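Local coordinates for YrbA (Sinorhizobium meliloti, PDB 5NFK), which is a BolA-like protein, probably acting in iron-sulfur cluster or iron-responsive pathways, and here binds nickel and lithium ions, at residues H30-V35 with A66-T71. Numbering follows the deposited sequence. Where two conformers were deposited one is given.
Sequences HYAAEV and ALALQT. With LI (lithium ion), chain C; NI (nickel (II) ion), chain B.
H30 meets A66, the last residue of helix 63-66: its CD2 comes within 3.7 Å of the A66 CB, while NE2 of the same imidazole holds the nickel ion at 2.1 Å. Four waters and H65, the residue just before A66, complete that site, and the carbonyl O of H30 binds a lithium ion together with L24, D23 and D27. Y31 opens the parallel pairing, its N-H reaching the A66 carbonyl O at 2.8 Å; its own carbonyl then receives the A68 N-H. With CG beside the backbone N (chi1 -64°), the Y31 ring lies clear of strand 67-71 and packs on I6 and M60, leaving CB to meet L67 CD1. A32 and A68 share the other face, their methyls 4.2 Å apart from CB to CB. A33 uses both its backbone groups, N-H to the A68 carbonyl and O to the Q70 N-H, and its small CB sits against L67 CD1 at 3.9 Å and L69 CD2. On the face of A32 and A68, E34, in one of its two conformers, extends alongside Q70. V35 N closes the series on the Q70 carbonyl O, 2.9 Å away, while T71 sets CG2 near V35 CB and its OG1 bonds Q48. The chemistry therefore divides by role: five backbone bonds fix the register of the central and edge strands of this BolA-like sheet, Y31 and V35 pack on helix 5-13 and L69 and T71 on helix 45-56, and H30 ties this end of the pairing to two metal sites.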
loop_
_atom_site.group_PDB
_atom_site.type_symbol
_atom_site.label_atom_id
_atom_site.label_comp_id
_atom_site.label_asym_id
_atom_site.label_seq_id
_atom_site.Cartn_x
_atom_site.Cartn_y
_atom_site.Cartn_z
ATOM N N HIS A 30 7.551 8.465 6.829
ATOM C CA HIS A 30 6.101 8.388 6.660
ATOM C C HIS A 30 5.725 8.636 5.206
ATOM O O HIS A 30 6.286 9.522 4.537
ATOM C CB HIS A 30 5.402 9.412 7.542
ATOM C CG HIS A 30 5.562 9.151 9.009
ATOM N ND1 HIS A 30 5.115 10.033 9.959
ATOM C CD2 HIS A 30 6.103 8.107 9.704
ATOM C CE1 HIS A 30 5.381 9.550 11.169
ATOM N NE2 HIS A 30 5.989 8.385 11.047
ATOM N N TYR A 31 4.788 7.835 4.728
ATOM C CA TYR A 31 4.397 7.764 3.333
ATOM C C TYR A 31 2.883 7.745 3.220
ATOM O O TYR A 31 2.162 7.425 4.180
ATOM C CB TYR A 31 4.951 6.475 2.695
ATOM C CG TYR A 31 6.459 6.417 2.639
ATOM C CD1 TYR A 31 7.203 5.985 3.726
ATOM C CD2 TYR A 31 7.152 6.761 1.489
ATOM C CE1 TYR A 31 8.582 5.925 3.687
ATOM C CE2 TYR A 31 8.557 6.693 1.449
ATOM C CZ TYR A 31 9.253 6.269 2.556
ATOM O OH TYR A 31 10.627 6.178 2.554
ATOM N N ALA A 32 2.396 8.048 2.016
ATOM C CA ALA A 32 1.000 7.836 1.647
ATOM C C ALA A 32 0.981 7.058 0.347
ATOM O O ALA A 32 1.765 7.342 -0.558
ATOM C CB ALA A 32 0.275 9.161 1.486
ATOM N N ALA A 33 0.081 6.082 0.254
ATOM C CA ALA A 33 -0.024 5.222 -0.911
ATOM C C ALA A 33 -1.431 5.105 -1.393
ATOM O O ALA A 33 -2.358 4.940 -0.596
ATOM C CB ALA A 33 0.485 3.840 -0.602
ATOM N N GLU A 34 -1.584 5.200 -2.710
ATOM C CA GLU A 34 -2.813 4.816 -3.368
ATOM C C GLU A 34 -2.568 3.498 -4.053
ATOM O O GLU A 34 -1.572 3.329 -4.755
ATOM C CB GLU A 34 -3.256 5.828 -4.399
ATOM C CG GLU A 34 -4.499 5.356 -5.128
ATOM C CD GLU A 34 -5.085 6.395 -6.045
ATOM O OE1 GLU A 34 -4.387 7.373 -6.377
ATOM O OE2 GLU A 34 -6.259 6.235 -6.429
ATOM N N VAL A 35 -3.461 2.541 -3.809
ATOM C CA VAL A 35 -3.337 1.204 -4.384
ATOM C C VAL A 35 -4.667 0.852 -5.038
ATOM O O VAL A 35 -5.704 0.883 -4.387
ATOM C CB VAL A 35 -2.959 0.146 -3.317
ATOM C CG1 VAL A 35 -2.704 -1.212 -3.982
ATOM C CG2 VAL A 35 -1.749 0.596 -2.498
ATOM N N ALA A 66 2.606 4.910 9.509
ATOM C CA ALA A 66 3.650 5.339 8.580
ATOM C C ALA A 66 3.281 5.124 7.122
ATOM O O ALA A 66 3.974 5.656 6.260
ATOM C CB ALA A 66 4.959 4.654 8.905
ATOM N N LEU A 67 2.227 4.368 6.832
ATOM C CA LEU A 67 1.775 4.176 5.462
ATOM C C LEU A 67 0.277 4.499 5.415
ATOM O O LEU A 67 -0.570 3.638 5.666
ATOM C CB LEU A 67 2.033 2.743 4.982
ATOM C CG LEU A 67 1.757 2.500 3.505
ATOM C CD1 LEU A 67 2.667 3.333 2.615
ATOM C CD2 LEU A 67 1.914 1.017 3.199
ATOM N N ALA A 68 -0.042 5.755 5.095
ATOM C CA ALA A 68 -1.425 6.194 4.993
ATOM C C ALA A 68 -1.989 5.693 3.670
ATOM O O ALA A 68 -1.365 5.883 2.648
ATOM C CB ALA A 68 -1.481 7.713 5.059
ATOM N N LEU A 69 -3.154 5.057 3.684
ATOM C CA LEU A 69 -3.646 4.312 2.530
ATOM C C LEU A 69 -4.927 4.871 1.947
ATOM O O LEU A 69 -5.849 5.257 2.664
ATOM C CB LEU A 69 -3.937 2.870 2.951
ATOM C CG LEU A 69 -2.705 2.031 3.310
ATOM C CD1 LEU A 69 -3.112 0.675 3.849
ATOM C CD2 LEU A 69 -1.780 1.868 2.108
ATOM N N GLN A 70 -4.996 4.788 0.626
ATOM C CA GLN A 70 -6.238 4.935 -0.120
ATOM C C GLN A 70 -6.287 3.786 -1.115
ATOM O O GLN A 70 -5.367 3.612 -1.909
ATOM C CB GLN A 70 -6.295 6.282 -0.846
ATOM C CG GLN A 70 -7.468 6.450 -1.794
ATOM C CD GLN A 70 -7.498 7.829 -2.437
ATOM O OE1 GLN A 70 -7.251 8.823 -1.782
ATOM N NE2 GLN A 70 -7.799 7.883 -3.724
ATOM N N THR A 71 -7.342 2.990 -1.046
ATOM C CA THR A 71 -7.470 1.819 -1.893
ATOM C C THR A 71 -8.770 1.856 -2.667
ATOM O O THR A 71 -9.764 2.424 -2.220
ATOM C CB THR A 71 -7.397 0.544 -1.030
ATOM O OG1 THR A 71 -8.315 0.649 0.055
ATOM C CG2 THR A 71 -6.002 0.348 -0.440
HETATM LI LI LI C . 7.718 10.772 4.483
HETATM NI NI NI B . 6.564 7.226 12.664
HETATM O O HOH W 1 7.467 5.824 11.401
HETATM O O HOH W 2 8.418 8.194 12.775
HETATM O O HOH W 3 7.435 6.059 14.195
HETATM O O HOH W 4 6.021 8.664 14.087
#